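Local coordinates for protein transcriptional regulator (GntR family) (Enterococcus faecalis, PDB 3DDV) that probably acts as a GntR-family transcriptional regulator whose UTRA domain is expected to bind a small effector molecule and so modulate DNA binding, at residues S8-F14 against L35-R41; I46-F50 against I100-E105; A111-Q117 against Y129-A135. All coordinates share one frame. Residue numbers count along the deposited sequence, not the author numbering.

Interaction 1: S8-F14 against L35-R41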
# COMPACT_ATOMS: atom_id res chain seq x y z
N SER B 8 24.60 12.37 27.77
CA SER B 8 23.27 11.87 28.10
C SER B 8 22.98 12.20 29.55
O SER B 8 23.87 12.26 30.35
CB SER B 8 23.22 10.35 27.87
OG SER B 8 22.16 9.70 28.58
N ARG B 9 21.71 12.38 29.88
CA ARG B 9 21.29 12.79 31.21
C ARG B 9 20.13 11.91 31.71
O ARG B 9 19.04 11.89 31.12
CB ARG B 9 20.87 14.27 31.13
CG ARG B 9 20.46 14.93 32.44
CD ARG B 9 19.44 16.05 32.24
NE ARG B 9 18.46 16.01 33.34
CZ ARG B 9 17.25 16.57 33.33
NH1 ARG B 9 16.81 17.26 32.28
NH2 ARG B 9 16.46 16.44 34.40
N THR B 10 20.33 11.17 32.80
CA THR B 10 19.23 10.43 33.41
C THR B 10 18.30 11.35 34.17
O THR B 10 18.63 11.81 35.22
CB THR B 10 19.71 9.36 34.38
OG1 THR B 10 20.77 8.61 33.79
CG2 THR B 10 18.61 8.42 34.68
N VAL B 11 17.13 11.60 33.63
CA VAL B 11 16.06 12.35 34.28
C VAL B 11 15.35 11.63 35.45
O VAL B 11 14.89 12.27 36.38
CB VAL B 11 15.00 12.66 33.23
CG1 VAL B 11 13.66 13.12 33.87
CG2 VAL B 11 15.56 13.65 32.25
N SER B 12 15.16 10.32 35.36
CA SER B 12 14.68 9.56 36.52
C SER B 12 15.08 8.09 36.46
O SER B 12 15.48 7.58 35.42
CB SER B 12 13.18 9.69 36.69
OG SER B 12 12.56 9.11 35.61
N TYR B 13 14.96 7.41 37.59
CA TYR B 13 15.52 6.10 37.71
C TYR B 13 15.00 5.48 39.00
O TYR B 13 15.36 5.89 40.08
CB TYR B 13 17.04 6.22 37.74
CG TYR B 13 17.79 4.92 37.65
CD1 TYR B 13 18.13 4.38 36.43
CD2 TYR B 13 18.18 4.26 38.77
CE1 TYR B 13 18.83 3.20 36.34
CE2 TYR B 13 18.90 3.08 38.70
CZ TYR B 13 19.22 2.55 37.47
OH TYR B 13 19.93 1.39 37.40
N PHE B 14 14.13 4.49 38.88
CA PHE B 14 13.54 3.85 40.03
C PHE B 14 12.78 2.58 39.68
O PHE B 14 12.36 2.37 38.53
CB PHE B 14 12.62 4.81 40.75
CG PHE B 14 11.46 5.28 39.94
CD1 PHE B 14 11.43 6.56 39.44
CD2 PHE B 14 10.36 4.45 39.72
CE1 PHE B 14 10.34 7.00 38.71
CE2 PHE B 14 9.27 4.89 38.99
CZ PHE B 14 9.25 6.16 38.50
N LEU B 35 12.67 -1.99 36.37
CA LEU B 35 13.47 -0.79 36.55
C LEU B 35 12.99 0.17 35.50
O LEU B 35 12.90 -0.19 34.34
CB LEU B 35 14.94 -1.08 36.33
CG LEU B 35 15.85 0.13 36.53
CD1 LEU B 35 15.75 0.59 38.01
CD2 LEU B 35 17.30 -0.19 36.14
N ARG B 36 12.66 1.38 35.89
CA ARG B 36 12.14 2.30 34.93
C ARG B 36 13.04 3.46 34.93
O ARG B 36 13.33 4.01 35.99
CB ARG B 36 10.79 2.76 35.36
CG ARG B 36 10.00 3.29 34.21
CD ARG B 36 9.34 4.59 34.51
NE ARG B 36 8.20 4.68 33.65
CZ ARG B 36 7.07 4.00 33.85
NH1 ARG B 36 6.91 3.20 34.94
NH2 ARG B 36 6.08 4.15 32.94
N MET B 37 13.53 3.81 33.76
CA MET B 37 14.49 4.90 33.63
C MET B 37 14.18 5.77 32.43
O MET B 37 13.67 5.30 31.40
CB MET B 37 15.93 4.40 33.62
CG MET B 37 16.44 3.66 32.41
SD MET B 37 18.26 3.57 32.43
CE MET B 37 18.71 5.22 31.87
N GLU B 38 14.38 7.06 32.63
CA GLU B 38 14.05 8.09 31.65
C GLU B 38 15.31 8.85 31.39
O GLU B 38 16.05 9.14 32.33
CB GLU B 38 13.07 9.07 32.23
CG GLU B 38 11.69 8.54 32.25
CD GLU B 38 10.72 9.40 32.97
OE1 GLU B 38 11.07 10.52 33.42
OE2 GLU B 38 9.59 8.93 33.09
N ARG B 39 15.53 9.23 30.14
CA ARG B 39 16.84 9.70 29.74
C ARG B 39 16.74 10.64 28.53
O ARG B 39 15.98 10.37 27.62
CB ARG B 39 17.62 8.44 29.41
CG ARG B 39 19.04 8.61 29.04
CD ARG B 39 19.40 7.79 27.76
NE ARG B 39 19.42 6.33 27.96
CZ ARG B 39 20.43 5.65 28.52
NH1 ARG B 39 21.54 6.27 28.94
NH2 ARG B 39 20.32 4.33 28.64
N ILE B 40 17.45 11.76 28.58
CA ILE B 40 17.64 12.67 27.42
C ILE B 40 19.07 12.51 26.86
O ILE B 40 20.02 12.45 27.62
CB ILE B 40 17.42 14.15 27.82
CG1 ILE B 40 16.12 14.29 28.62
CG2 ILE B 40 17.36 15.01 26.60
CD1 ILE B 40 15.82 15.67 29.09
N ARG B 41 19.20 12.41 25.54
CA ARG B 41 20.51 12.42 24.85
C ARG B 41 20.64 13.66 23.99
O ARG B 41 19.65 14.17 23.44
CB ARG B 41 20.70 11.18 23.96
CG ARG B 41 20.45 9.87 24.74
CD ARG B 41 20.72 8.55 23.95
NE ARG B 41 22.14 8.20 24.08
CZ ARG B 41 22.67 7.30 24.93
NH1 ARG B 41 21.93 6.54 25.74
NH2 ARG B 41 23.99 7.17 24.95

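Interaction 2: I46-F50 against I100-E105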
# COMPACT_ATOMS: atom_id res chain seq x y z
N ILE B 46 22.62 19.92 22.01
CA ILE B 46 21.20 20.07 21.76
C ILE B 46 20.57 18.68 21.96
O ILE B 46 21.11 17.67 21.48
CB ILE B 46 20.94 20.61 20.36
CG1 ILE B 46 21.98 21.72 20.01
CG2 ILE B 46 19.46 21.04 20.22
CD1 ILE B 46 21.84 22.35 18.58
N PRO B 47 19.47 18.61 22.72
CA PRO B 47 18.80 17.34 22.94
C PRO B 47 18.21 16.78 21.66
O PRO B 47 17.47 17.46 21.01
CB PRO B 47 17.67 17.66 23.93
CG PRO B 47 17.60 19.10 24.04
CD PRO B 47 18.81 19.73 23.43
N ILE B 48 18.53 15.54 21.34
CA ILE B 48 17.97 14.84 20.20
C ILE B 48 16.73 14.06 20.62
O ILE B 48 15.79 13.93 19.85
CB ILE B 48 18.98 13.85 19.60
CG1 ILE B 48 20.34 14.52 19.33
CG2 ILE B 48 18.48 13.31 18.30
CD1 ILE B 48 20.27 15.77 18.37
N CYS B 49 16.70 13.51 21.83
CA CYS B 49 15.71 12.50 22.14
C CYS B 49 15.48 12.23 23.62
O CYS B 49 16.31 12.46 24.47
CB CYS B 49 16.09 11.20 21.42
SG CYS B 49 17.48 10.32 22.10
N PHE B 50 14.30 11.75 23.91
CA PHE B 50 13.90 11.37 25.26
C PHE B 50 13.43 9.94 25.21
O PHE B 50 12.58 9.58 24.37
CB PHE B 50 12.74 12.24 25.70
CG PHE B 50 12.19 11.88 27.02
CD1 PHE B 50 12.71 12.44 28.16
CD2 PHE B 50 11.16 10.99 27.12
CE1 PHE B 50 12.21 12.12 29.38
CE2 PHE B 50 10.68 10.67 28.34
CZ PHE B 50 11.20 11.24 29.48
N ILE B 100 7.45 16.83 27.13
CA ILE B 100 8.51 16.45 26.19
C ILE B 100 9.06 17.65 25.47
O ILE B 100 10.23 17.67 25.12
CB ILE B 100 8.04 15.33 25.22
CG1 ILE B 100 8.31 13.97 25.88
CG2 ILE B 100 8.76 15.43 23.86
CD1 ILE B 100 7.34 12.96 25.52
N ALA B 101 8.24 18.67 25.27
CA ALA B 101 8.73 19.92 24.74
C ALA B 101 9.79 20.52 25.68
O ALA B 101 10.90 20.87 25.22
CB ALA B 101 7.60 20.86 24.52
N GLU B 102 9.46 20.63 26.99
CA GLU B 102 10.41 21.19 27.96
C GLU B 102 11.69 20.42 27.88
O GLU B 102 12.74 21.01 27.75
CB GLU B 102 9.97 21.08 29.41
CG GLU B 102 8.62 21.72 29.80
CD GLU B 102 8.34 21.53 31.32
OE1 GLU B 102 9.33 21.71 32.10
OE2 GLU B 102 7.17 21.19 31.71
N TYR B 103 11.60 19.09 27.95
CA TYR B 103 12.80 18.22 27.92
C TYR B 103 13.62 18.33 26.63
O TYR B 103 14.85 18.26 26.66
CB TYR B 103 12.42 16.76 28.04
CG TYR B 103 11.90 16.29 29.36
CD1 TYR B 103 12.47 16.73 30.57
CD2 TYR B 103 10.88 15.34 29.42
CE1 TYR B 103 12.00 16.27 31.79
CE2 TYR B 103 10.40 14.90 30.63
CZ TYR B 103 10.98 15.37 31.80
OH TYR B 103 10.51 14.90 32.97
N LEU B 104 12.96 18.41 25.50
CA LEU B 104 13.68 18.43 24.24
C LEU B 104 13.96 19.85 23.77
O LEU B 104 14.61 20.06 22.77
CB LEU B 104 12.94 17.60 23.21
CG LEU B 104 13.01 16.09 23.44
CD1 LEU B 104 12.18 15.38 22.41
CD2 LEU B 104 14.42 15.60 23.32
N GLU B 105 13.50 20.84 24.53
CA GLU B 105 13.78 22.24 24.19
C GLU B 105 13.21 22.52 22.82
O GLU B 105 13.95 22.90 21.92
CB GLU B 105 15.28 22.52 24.19
CG GLU B 105 15.97 21.87 25.33
CD GLU B 105 17.25 22.55 25.72
OE1 GLU B 105 18.18 22.71 24.91
OE2 GLU B 105 17.32 22.90 26.89

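Interaction 3: A111-Q117 against Y129-A135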
# COMPACT_ATOMS: atom_id res chain seq x y z
N ALA B 111 6.88 18.25 16.02
CA ALA B 111 6.78 16.93 15.43
C ALA B 111 7.74 15.93 16.04
O ALA B 111 8.97 16.15 15.99
CB ALA B 111 7.06 17.02 13.93
N ILE B 112 7.22 14.82 16.53
CA ILE B 112 8.04 13.80 17.21
C ILE B 112 8.01 12.50 16.46
O ILE B 112 6.95 12.04 16.07
CB ILE B 112 7.54 13.49 18.63
CG1 ILE B 112 7.75 14.71 19.57
CG2 ILE B 112 8.21 12.26 19.13
CD1 ILE B 112 9.21 15.14 19.78
N LEU B 113 9.18 11.91 16.26
CA LEU B 113 9.25 10.58 15.70
C LEU B 113 9.33 9.67 16.89
O LEU B 113 10.27 9.78 17.71
CB LEU B 113 10.49 10.37 14.81
CG LEU B 113 10.49 8.94 14.26
CD1 LEU B 113 9.53 8.91 13.07
CD2 LEU B 113 11.83 8.45 13.91
N ARG B 114 8.36 8.77 16.99
CA ARG B 114 8.27 7.91 18.14
C ARG B 114 8.62 6.52 17.77
O ARG B 114 8.08 5.97 16.84
CB ARG B 114 6.87 7.85 18.67
CG ARG B 114 6.83 7.14 20.02
CD ARG B 114 5.58 7.42 20.76
NE ARG B 114 4.63 6.47 20.30
CZ ARG B 114 3.32 6.69 20.22
NH1 ARG B 114 2.84 7.87 20.60
NH2 ARG B 114 2.50 5.74 19.76
N VAL B 115 9.50 5.94 18.55
CA VAL B 115 9.84 4.55 18.36
C VAL B 115 9.58 3.83 19.65
O VAL B 115 10.11 4.20 20.67
CB VAL B 115 11.32 4.35 17.98
CG1 VAL B 115 11.60 2.88 17.66
CG2 VAL B 115 11.64 5.23 16.85
N ARG B 116 8.78 2.79 19.59
CA ARG B 116 8.62 1.91 20.69
C ARG B 116 9.20 0.58 20.29
O ARG B 116 8.89 0.05 19.23
CB ARG B 116 7.14 1.68 20.96
CG ARG B 116 6.34 2.91 21.42
CD ARG B 116 5.19 2.40 22.16
NE ARG B 116 3.97 3.17 22.06
CZ ARG B 116 3.63 4.13 22.89
NH1 ARG B 116 4.47 4.55 23.89
NH2 ARG B 116 2.45 4.71 22.71
N GLN B 117 9.95 -0.01 21.20
CA GLN B 117 10.67 -1.23 20.91
C GLN B 117 10.64 -2.22 22.06
O GLN B 117 10.77 -1.82 23.19
CB GLN B 117 12.07 -0.81 20.65
CG GLN B 117 13.11 -1.80 21.03
CD GLN B 117 14.48 -1.36 20.48
OE1 GLN B 117 14.60 -0.80 19.37
NE2 GLN B 117 15.48 -1.55 21.29
N TYR B 129 11.63 -2.72 27.28
CA TYR B 129 10.54 -2.06 26.56
C TYR B 129 10.90 -0.60 26.50
O TYR B 129 10.96 0.08 27.50
CB TYR B 129 9.23 -2.26 27.31
CG TYR B 129 8.07 -1.51 26.72
CD1 TYR B 129 7.96 -1.35 25.36
CD2 TYR B 129 7.08 -0.99 27.52
CE1 TYR B 129 6.89 -0.68 24.81
CE2 TYR B 129 5.98 -0.33 26.96
CZ TYR B 129 5.92 -0.17 25.60
OH TYR B 129 4.88 0.51 25.01
N VAL B 130 11.21 -0.11 25.33
CA VAL B 130 11.88 1.18 25.23
C VAL B 130 11.05 2.07 24.35
O VAL B 130 10.53 1.64 23.32
CB VAL B 130 13.35 1.03 24.70
CG1 VAL B 130 14.09 2.37 24.72
CG2 VAL B 130 14.10 -0.02 25.54
N ARG B 131 10.85 3.30 24.79
CA ARG B 131 9.90 4.16 24.11
C ARG B 131 10.61 5.48 23.99
O ARG B 131 10.90 6.15 25.01
CB ARG B 131 8.63 4.30 24.92
CG ARG B 131 7.96 2.95 25.20
CD ARG B 131 7.33 2.90 26.56
NE ARG B 131 8.22 2.32 27.53
CZ ARG B 131 7.94 2.20 28.82
NH1 ARG B 131 6.83 2.65 29.34
NH2 ARG B 131 8.81 1.66 29.62
N THR B 132 10.95 5.81 22.75
CA THR B 132 11.78 6.92 22.49
C THR B 132 11.06 7.95 21.65
O THR B 132 10.33 7.62 20.73
CB THR B 132 12.98 6.48 21.78
OG1 THR B 132 13.67 5.57 22.62
CG2 THR B 132 13.84 7.66 21.47
N GLN B 133 11.31 9.20 21.98
CA GLN B 133 10.69 10.30 21.34
C GLN B 133 11.81 11.25 20.83
O GLN B 133 12.57 11.88 21.63
CB GLN B 133 9.82 10.94 22.40
CG GLN B 133 8.46 11.32 21.92
CD GLN B 133 7.41 11.16 22.93
OE1 GLN B 133 7.40 10.18 23.67
NE2 GLN B 133 6.49 12.10 22.98
N TYR B 134 11.98 11.29 19.51
CA TYR B 134 13.03 12.11 18.85
C TYR B 134 12.42 13.41 18.33
O TYR B 134 11.31 13.40 17.76
CB TYR B 134 13.58 11.40 17.62
CG TYR B 134 14.20 10.07 17.89
CD1 TYR B 134 15.54 9.97 18.21
CD2 TYR B 134 13.47 8.93 17.77
CE1 TYR B 134 16.12 8.74 18.44
CE2 TYR B 134 14.02 7.73 18.01
CZ TYR B 134 15.34 7.63 18.36
OH TYR B 134 15.85 6.39 18.63
N ALA B 135 13.11 14.52 18.53
CA ALA B 135 12.79 15.78 17.84
C ALA B 135 12.88 15.58 16.33
O ALA B 135 13.96 15.31 15.84
CB ALA B 135 13.77 16.85 18.24

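Interaction 1: S8-F14 against L35-R41
The main apolar centre lies around Y13. L35 CD1 sits over one face of its ring, 4.2 Å from the Y13 centroid, as a CH-pi contact. M37 SD is 5.1 Å from the same centroid, at the ring edge, a Met-aromatic contact. A second apolar contact lies on the opposite face, where V11 CG2 meets I40 CG1 at 3.7 Å. Backbone hydrogen bonds hold the antiparallel pair together, among them R9 N to I40 O at 2.8 Å and E38 N to S12 O at 3.0 Å. The register slips by one between T10 and S12. V11 N and S12 N share E38 O in two weak hydrogen bonds. On the polar edge, S12 OG makes a weak hydrogen bond to E38 OE1 at 3.0 Å. S8 OG touches R39 CG at 3.3 Å, while the R39 guanidinium is held by E51 and T69. V11 and S12 opposite E38 form a classic beta bulge, in the pairing of edge strand 8-16 with strand 34-43 of the antiparallel UTRA sheet.

Interaction 2: I46-F50 against I100-E105
Helix 100-104 runs across the start of strand 46-56, with the two short axes 8.7 Å apart at closest and at 141°. Two side chains of the strand, P47 and F50, point toward the helix. L104 fills the hollow between them. Its CD2 lies 3.9 Å from P47 CB, 4.4 Å from F50 CB and 3.4 Å from C49 N, so the methyl rests on the strand backbone as well. P47 in turn presses on the end of the helix: its CG is 3.4 Å from L104 O and its CD 3.4 Å from E105 OE1. The F50 ring lies flat beside Y103. The planes are 6° apart and the centroids 4.9 Å, but the rings barely overlap; F50 CE1 and Y103 CD2 come to 3.5 Å. On the same side of the F50 ring, I100 CG1 lies 4.3 Å from F50 CD2. E105 has positive phi and ends the helix in a Schellman motif. R138 takes up L104 O from outside. The two segments are joined by van der Waals packing, including the slid-apart F50 and Y103 rings, without hydrogen bonds between them, so the fit depends on shape and on burial of apolar surface.

Interaction 3: A111-Q117 against Y129-A135
Six backbone hydrogen bonds join the strands in regular antiparallel register. L113 pairs with Y134, V115 with T132 and Q117 with V130, each through two bonds. The shortest is Q117 N to V130 O, at 2.7 Å. At the non-hydrogen-bonded positions the CA atoms approach carbonyls of the partner strand, as R114 CA does T132 O at 3.3 Å. The axes lie at 175°, almost exactly antiparallel. Apolar contacts gather on the face of L113, V115 and Y134. V115 CG2 touches the edge of the Y134 ring, 3.6 Å from Y134 CE2, and L113 CD2 is 4.2 Å from Y134 CD2. The other face carries R114, R116, R131 and Q133, together with I112 and A135 at its end. R116 CD is 3.4 Å from Y129 OH. The Y129 side chain comes within about 3 Å of a bound magnesium ion. The R131 guanidinium turns away to weak partners, among them Y129 O and S54. These are the two arms of a beta hairpin. Strand 84-95 flanks strand 111-121, and strand 46-56 flanks strand 126-135. Helix 98-104 packs on I112 and Q133, and helix 20-26 on Y129. L113 also packs on L113 of the second subunit.

How the interactions relate
From the N terminus, interaction 1 closes first, bringing strand 34-43 back against strand 8-16 after helix 20-26. The chain then turns into strand 46-56, and R41 of strand 34-43 is hydrogen-bonded through its backbone to I48 and C49, so interactions 1 and 2 meet. Interaction 2 closes the longest loop, 49 residues that include two helices and strand 84-95, and sets helix 98-104 on the sheet. Interaction 3 follows as a hairpin with 11 residues between its segments. The three loops are in series; none nests or crosses. Backbone hydrogen bonds F50 O to Q133 N and I48 O to A135 N join interactions 2 and 3, making strand 46-56 the bridge between the two strand pairs.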